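Side-chain contacts in pyridoxamine 5-phosphate-dependent dehydrase (Escherichia coli, PDB 3B8X), which catalyses the removal of the C3'-hydroxyl group from GDP-4-keto-6-deoxy-D-mannose by combined transamination and deoxygenation, a step in L-colitose biosynthesis: residues M32-Y35 against V36-Y39; T41-A44 against K45-S49. The protein carries 1 engineered substitution. All coordinates share one frame; numbering follows the deposited sequence.

Contact 1. Residues M32-Y35 against V36-Y39; sequences MGEY and VKQY
Glu34 O receives the amide of Gln38 at 2.8 Å, N to O, and Tyr35 O takes that of Tyr39 at the same N to O length. Lys37 N opens the series on Gly33 O at 3.0 Å, in keeping with Gly33 as the N-cap of the helix. Three amides of this first turn, those of Gly33, Tyr35 and Val36, are bonded to the carboxylate of Glu255. On the outer surface Glu34 and Lys37, three residues apart, form a salt bridge. Bends at three successive torsions of Lys37 turn its ammonium back toward the two carboxylate oxygens, where the weak bond from Lys37 NZ to Glu34 OE1 measures 2.8 Å; the position of OE2 is doubtful. Lys37 CG, anti to its own carbonyl carbon (chi1 -72°), lies 3.1 Å from Gly33 O. On the buried side Met32 CG meets both methyls of Val36, the nearer being CG2 at 3.8 Å. The side chain of Tyr35 packs on helices 15-27 and 255-286. The chemistry is that of a helix start: Glu255 would offset the partial positive charge of the amide end, and the weak, exposed Glu34-Lys37 pair is an addition to this main-chain framework.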
loop_
_atom_site.group_PDB
_atom_site.type_symbol
_atom_site.label_atom_id
_atom_site.label_comp_id
_atom_site.label_asym_id
_atom_site.label_seq_id
_atom_site.Cartn_x
_atom_site.Cartn_y
_atom_site.Cartn_z
ATOM N N MET B 32 -4.848 -12.871 -2.074
ATOM C CA MET B 32 -5.729 -12.801 -0.916
ATOM C C MET B 32 -6.955 -13.706 -1.107
ATOM O O MET B 32 -7.755 -13.525 -2.049
ATOM C CB MET B 32 -6.182 -11.342 -0.747
ATOM C CG MET B 32 -6.840 -11.100 0.587
ATOM S SD MET B 32 -7.595 -9.451 0.580
ATOM C CE MET B 32 -8.971 -9.576 -0.589
ATOM N N GLY B 33 -7.121 -14.655 -0.186
ATOM C CA GLY B 33 -8.260 -15.568 -0.235
ATOM C C GLY B 33 -8.634 -16.131 1.150
ATOM O O GLY B 33 -8.839 -15.417 2.154
ATOM N N GLU B 34 -8.721 -17.447 1.161
ATOM C CA GLU B 34 -9.153 -18.244 2.289
ATOM C C GLU B 34 -8.291 -18.218 3.539
ATOM O O GLU B 34 -8.811 -18.017 4.643
ATOM C CB GLU B 34 -9.367 -19.690 1.811
ATOM C CG GLU B 34 -10.761 -19.922 1.262
ATOM C CD GLU B 34 -11.793 -19.071 1.985
ATOM O OE1 GLU B 34 -11.978 -19.262 3.209
ATOM O OE2 GLU B 34 -12.404 -18.196 1.333
ATOM N N TYR B 35 -6.980 -18.322 3.376
ATOM C CA TYR B 35 -6.101 -18.192 4.543
ATOM C C TYR B 35 -6.227 -16.806 5.189
ATOM O O TYR B 35 -6.247 -16.701 6.403
ATOM C CB TYR B 35 -4.639 -18.532 4.208
ATOM C CG TYR B 35 -4.388 -20.012 4.001
ATOM C CD1 TYR B 35 -4.072 -20.523 2.737
ATOM C CD2 TYR B 35 -4.459 -20.919 5.062
ATOM C CE1 TYR B 35 -3.903 -21.890 2.526
ATOM C CE2 TYR B 35 -4.215 -22.292 4.861
ATOM C CZ TYR B 35 -3.965 -22.767 3.589
ATOM O OH TYR B 35 -3.776 -24.122 3.364
ATOM N N VAL B 36 -6.302 -15.737 4.383
ATOM C CA VAL B 36 -6.442 -14.404 4.940
ATOM C C VAL B 36 -7.776 -14.316 5.695
ATOM O O VAL B 36 -7.861 -13.766 6.781
ATOM C CB VAL B 36 -6.440 -13.309 3.828
ATOM C CG1 VAL B 36 -6.944 -11.964 4.402
ATOM C CG2 VAL B 36 -5.044 -13.206 3.217
ATOM N N LYS B 37 -8.816 -14.868 5.087
ATOM C CA LYS B 37 -10.129 -14.844 5.686
ATOM C C LYS B 37 -10.075 -15.538 7.039
ATOM O O LYS B 37 -10.599 -15.029 8.023
ATOM C CB LYS B 37 -11.146 -15.535 4.762
ATOM C CG LYS B 37 -11.525 -14.767 3.515
ATOM C CD LYS B 37 -13.038 -14.765 3.317
ATOM C CE LYS B 37 -13.503 -15.902 2.415
ATOM N NZ LYS B 37 -13.846 -17.155 3.169
ATOM N N GLN B 38 -9.481 -16.724 7.062
ATOM C CA GLN B 38 -9.365 -17.517 8.270
ATOM C C GLN B 38 -8.575 -16.723 9.318
ATOM O O GLN B 38 -8.926 -16.650 10.512
ATOM C CB GLN B 38 -8.551 -18.747 7.909
ATOM C CG GLN B 38 -8.678 -19.925 8.840
ATOM C CD GLN B 38 -8.000 -21.154 8.251
ATOM O OE1 GLN B 38 -7.080 -21.725 8.859
ATOM N NE2 GLN B 38 -8.420 -21.539 7.033
ATOM N N TYR B 39 -7.445 -16.187 8.885
ATOM C CA TYR B 39 -6.638 -15.386 9.801
ATOM C C TYR B 39 -7.459 -14.220 10.421
ATOM O O TYR B 39 -7.333 -13.894 11.603
ATOM C CB TYR B 39 -5.523 -14.758 8.968
ATOM C CG TYR B 39 -4.642 -13.838 9.750
ATOM C CD1 TYR B 39 -3.756 -14.320 10.692
ATOM C CD2 TYR B 39 -4.665 -12.479 9.512
ATOM C CE1 TYR B 39 -2.902 -13.454 11.404
ATOM C CE2 TYR B 39 -3.825 -11.621 10.205
ATOM C CZ TYR B 39 -2.924 -12.109 11.127
ATOM O OH TYR B 39 -2.088 -11.218 11.773
#

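Contact 2. Residues T41-A44 against K45-S49; sequences TQFA and KTFGS
Thr41 O accepts the amide of Lys45, beginning a run of i to i+4 bonds that ends in a Schellman-like C-terminus, recognised by the 6→1 bond from Ser49 N to Ala44 O and by Gly48, with positive phi, as the first non-helical residue. The hydroxyl of Thr41 itself bonds back to Lys37 O. Gln42 O is gripped twice by one residue: Thr46 N comes at 2.8 Å from one face of the carbonyl plane and Thr46 OG1 at 2.7 Å from the other, well above that plane. The side chain of Gln42 runs beside that of Lys45, pointing the same way, with Gln42 NE2 3.4 Å from Lys45 CE. Phe43, its O bonded to Phe47 N, turns inward and receives Phe47 over one ring face. The ring planes meet obliquely at 55° and the centroids of Phe43 and Phe47 are 4.7 Å apart; Phe47 CE1 stands above the middle of the Phe43 ring, and Phe43 CE2 is 3.5 Å from Phe47 CD1. Phe184 adds an edge-to-face partner to Phe43. Ala44 O ends the helix by accepting two amides, Gly48 N at 2.8 Å and Ser49 N at 3.0 Å, a pairing that goes with the positive phi of Gly48 (86°). A side chain there would press against the preceding carbonyl O, so these backbone angles call for glycine. Beyond it Ser49 touches Asp203, a ligand of a sodium ion. With chi1 at 57°, Ser49 OG sits between its backbone N and carbonyl carbon, 3.4 Å from Ala44 CA, and bonds to Tyr51 O.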
loop_
_atom_site.group_PDB
_atom_site.type_symbol
_atom_site.label_atom_id
_atom_site.label_comp_id
_atom_site.label_asym_id
_atom_site.label_seq_id
_atom_site.Cartn_x
_atom_site.Cartn_y
_atom_site.Cartn_z
ATOM N N THR B 41 -10.582 -14.091 10.953
ATOM C CA THR B 41 -11.541 -14.677 11.877
ATOM C C THR B 41 -10.825 -14.951 13.194
ATOM O O THR B 41 -11.278 -14.562 14.275
ATOM C CB THR B 41 -12.066 -15.983 11.284
ATOM O OG1 THR B 41 -12.930 -15.673 10.185
ATOM C CG2 THR B 41 -12.803 -16.813 12.334
ATOM N N GLN B 42 -9.651 -15.563 13.099
ATOM C CA GLN B 42 -8.886 -15.851 14.317
ATOM C C GLN B 42 -8.402 -14.567 15.006
ATOM O O GLN B 42 -8.319 -14.500 16.238
ATOM C CB GLN B 42 -7.698 -16.779 13.988
ATOM C CG GLN B 42 -7.582 -18.006 14.839
ATOM C CD GLN B 42 -8.887 -18.383 15.511
ATOM O OE1 GLN B 42 -9.846 -18.820 14.854
ATOM N NE2 GLN B 42 -8.925 -18.227 16.838
ATOM N N PHE B 43 -8.049 -13.571 14.198
ATOM C CA PHE B 43 -7.513 -12.302 14.686
ATOM C C PHE B 43 -8.549 -11.644 15.549
ATOM O O PHE B 43 -8.239 -11.351 16.700
ATOM C CB PHE B 43 -7.039 -11.422 13.533
ATOM C CG PHE B 43 -6.030 -10.339 13.932
ATOM C CD1 PHE B 43 -4.646 -10.547 13.804
ATOM C CD2 PHE B 43 -6.469 -9.112 14.451
ATOM C CE1 PHE B 43 -3.731 -9.535 14.151
ATOM C CE2 PHE B 43 -5.552 -8.105 14.862
ATOM C CZ PHE B 43 -4.203 -8.308 14.685
ATOM N N ALA B 44 -9.762 -11.461 15.016
ATOM C CA ALA B 44 -10.863 -10.796 15.733
ATOM C C ALA B 44 -11.095 -11.522 17.055
ATOM O O ALA B 44 -11.188 -10.913 18.117
ATOM C CB ALA B 44 -12.136 -10.829 14.905
ATOM N N LYS B 45 -11.133 -12.848 16.980
ATOM C CA LYS B 45 -11.333 -13.654 18.175
ATOM C C LYS B 45 -10.244 -13.435 19.220
ATOM O O LYS B 45 -10.528 -13.298 20.428
ATOM C CB LYS B 45 -11.377 -15.134 17.804
ATOM C CG LYS B 45 -11.513 -16.127 18.937
ATOM C CD LYS B 45 -12.300 -17.347 18.454
ATOM C CE LYS B 45 -11.654 -18.670 18.839
ATOM N NZ LYS B 45 -12.468 -19.817 18.332
ATOM N N THR B 46 -8.997 -13.437 18.753
ATOM C CA THR B 46 -7.854 -13.314 19.642
ATOM C C THR B 46 -7.942 -12.069 20.496
ATOM O O THR B 46 -7.717 -12.143 21.696
ATOM C CB THR B 46 -6.539 -13.318 18.874
ATOM O OG1 THR B 46 -6.398 -14.559 18.184
ATOM C CG2 THR B 46 -5.440 -13.195 19.842
ATOM N N PHE B 47 -8.289 -10.944 19.869
ATOM C CA PHE B 47 -8.352 -9.642 20.539
ATOM C C PHE B 47 -9.677 -9.200 21.081
ATOM O O PHE B 47 -9.737 -8.273 21.885
ATOM C CB PHE B 47 -7.707 -8.583 19.660
ATOM C CG PHE B 47 -6.293 -8.942 19.290
ATOM C CD1 PHE B 47 -6.006 -9.422 18.028
ATOM C CD2 PHE B 47 -5.309 -9.028 20.287
ATOM C CE1 PHE B 47 -4.704 -9.867 17.731
ATOM C CE2 PHE B 47 -4.015 -9.414 19.987
ATOM C CZ PHE B 47 -3.705 -9.836 18.706
ATOM N N GLY B 48 -10.735 -9.877 20.661
ATOM C CA GLY B 48 -12.049 -9.540 21.142
ATOM C C GLY B 48 -12.693 -8.446 20.333
ATOM O O GLY B 48 -13.446 -7.657 20.877
ATOM N N SER B 49 -12.479 -8.410 19.026
ATOM C CA SER B 49 -13.208 -7.418 18.209
ATOM C C SER B 49 -14.252 -8.168 17.360
ATOM O O SER B 49 -14.136 -9.368 17.126
ATOM C CB SER B 49 -12.250 -6.630 17.300
ATOM O OG SER B 49 -11.538 -7.546 16.495
#

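In the fold
Following the chain from the N terminus, helix 15-27 leads through ligand-pocket residues Lys28 to Thr31 into contact 1, where helix 34-47 begins; contact 2 is where it ends, just before strand 51-55. The two contacts are in series, neither nested nor crossed, and their centres lie 14 Å apart. Each closes only local helical turns. Both ends rest on the same neighbours: Tyr35, Gln38 and Tyr39 touch helix 255-286, as do Gln42, Phe43 and Phe47, while Val36, Tyr39, Phe43 and Ala44 touch strand 51-55, an edge strand, within this chain, of the large mixed sheet. Tyr39 and Phe43 rings meet, linking the contacts directly along the buried face of the helix.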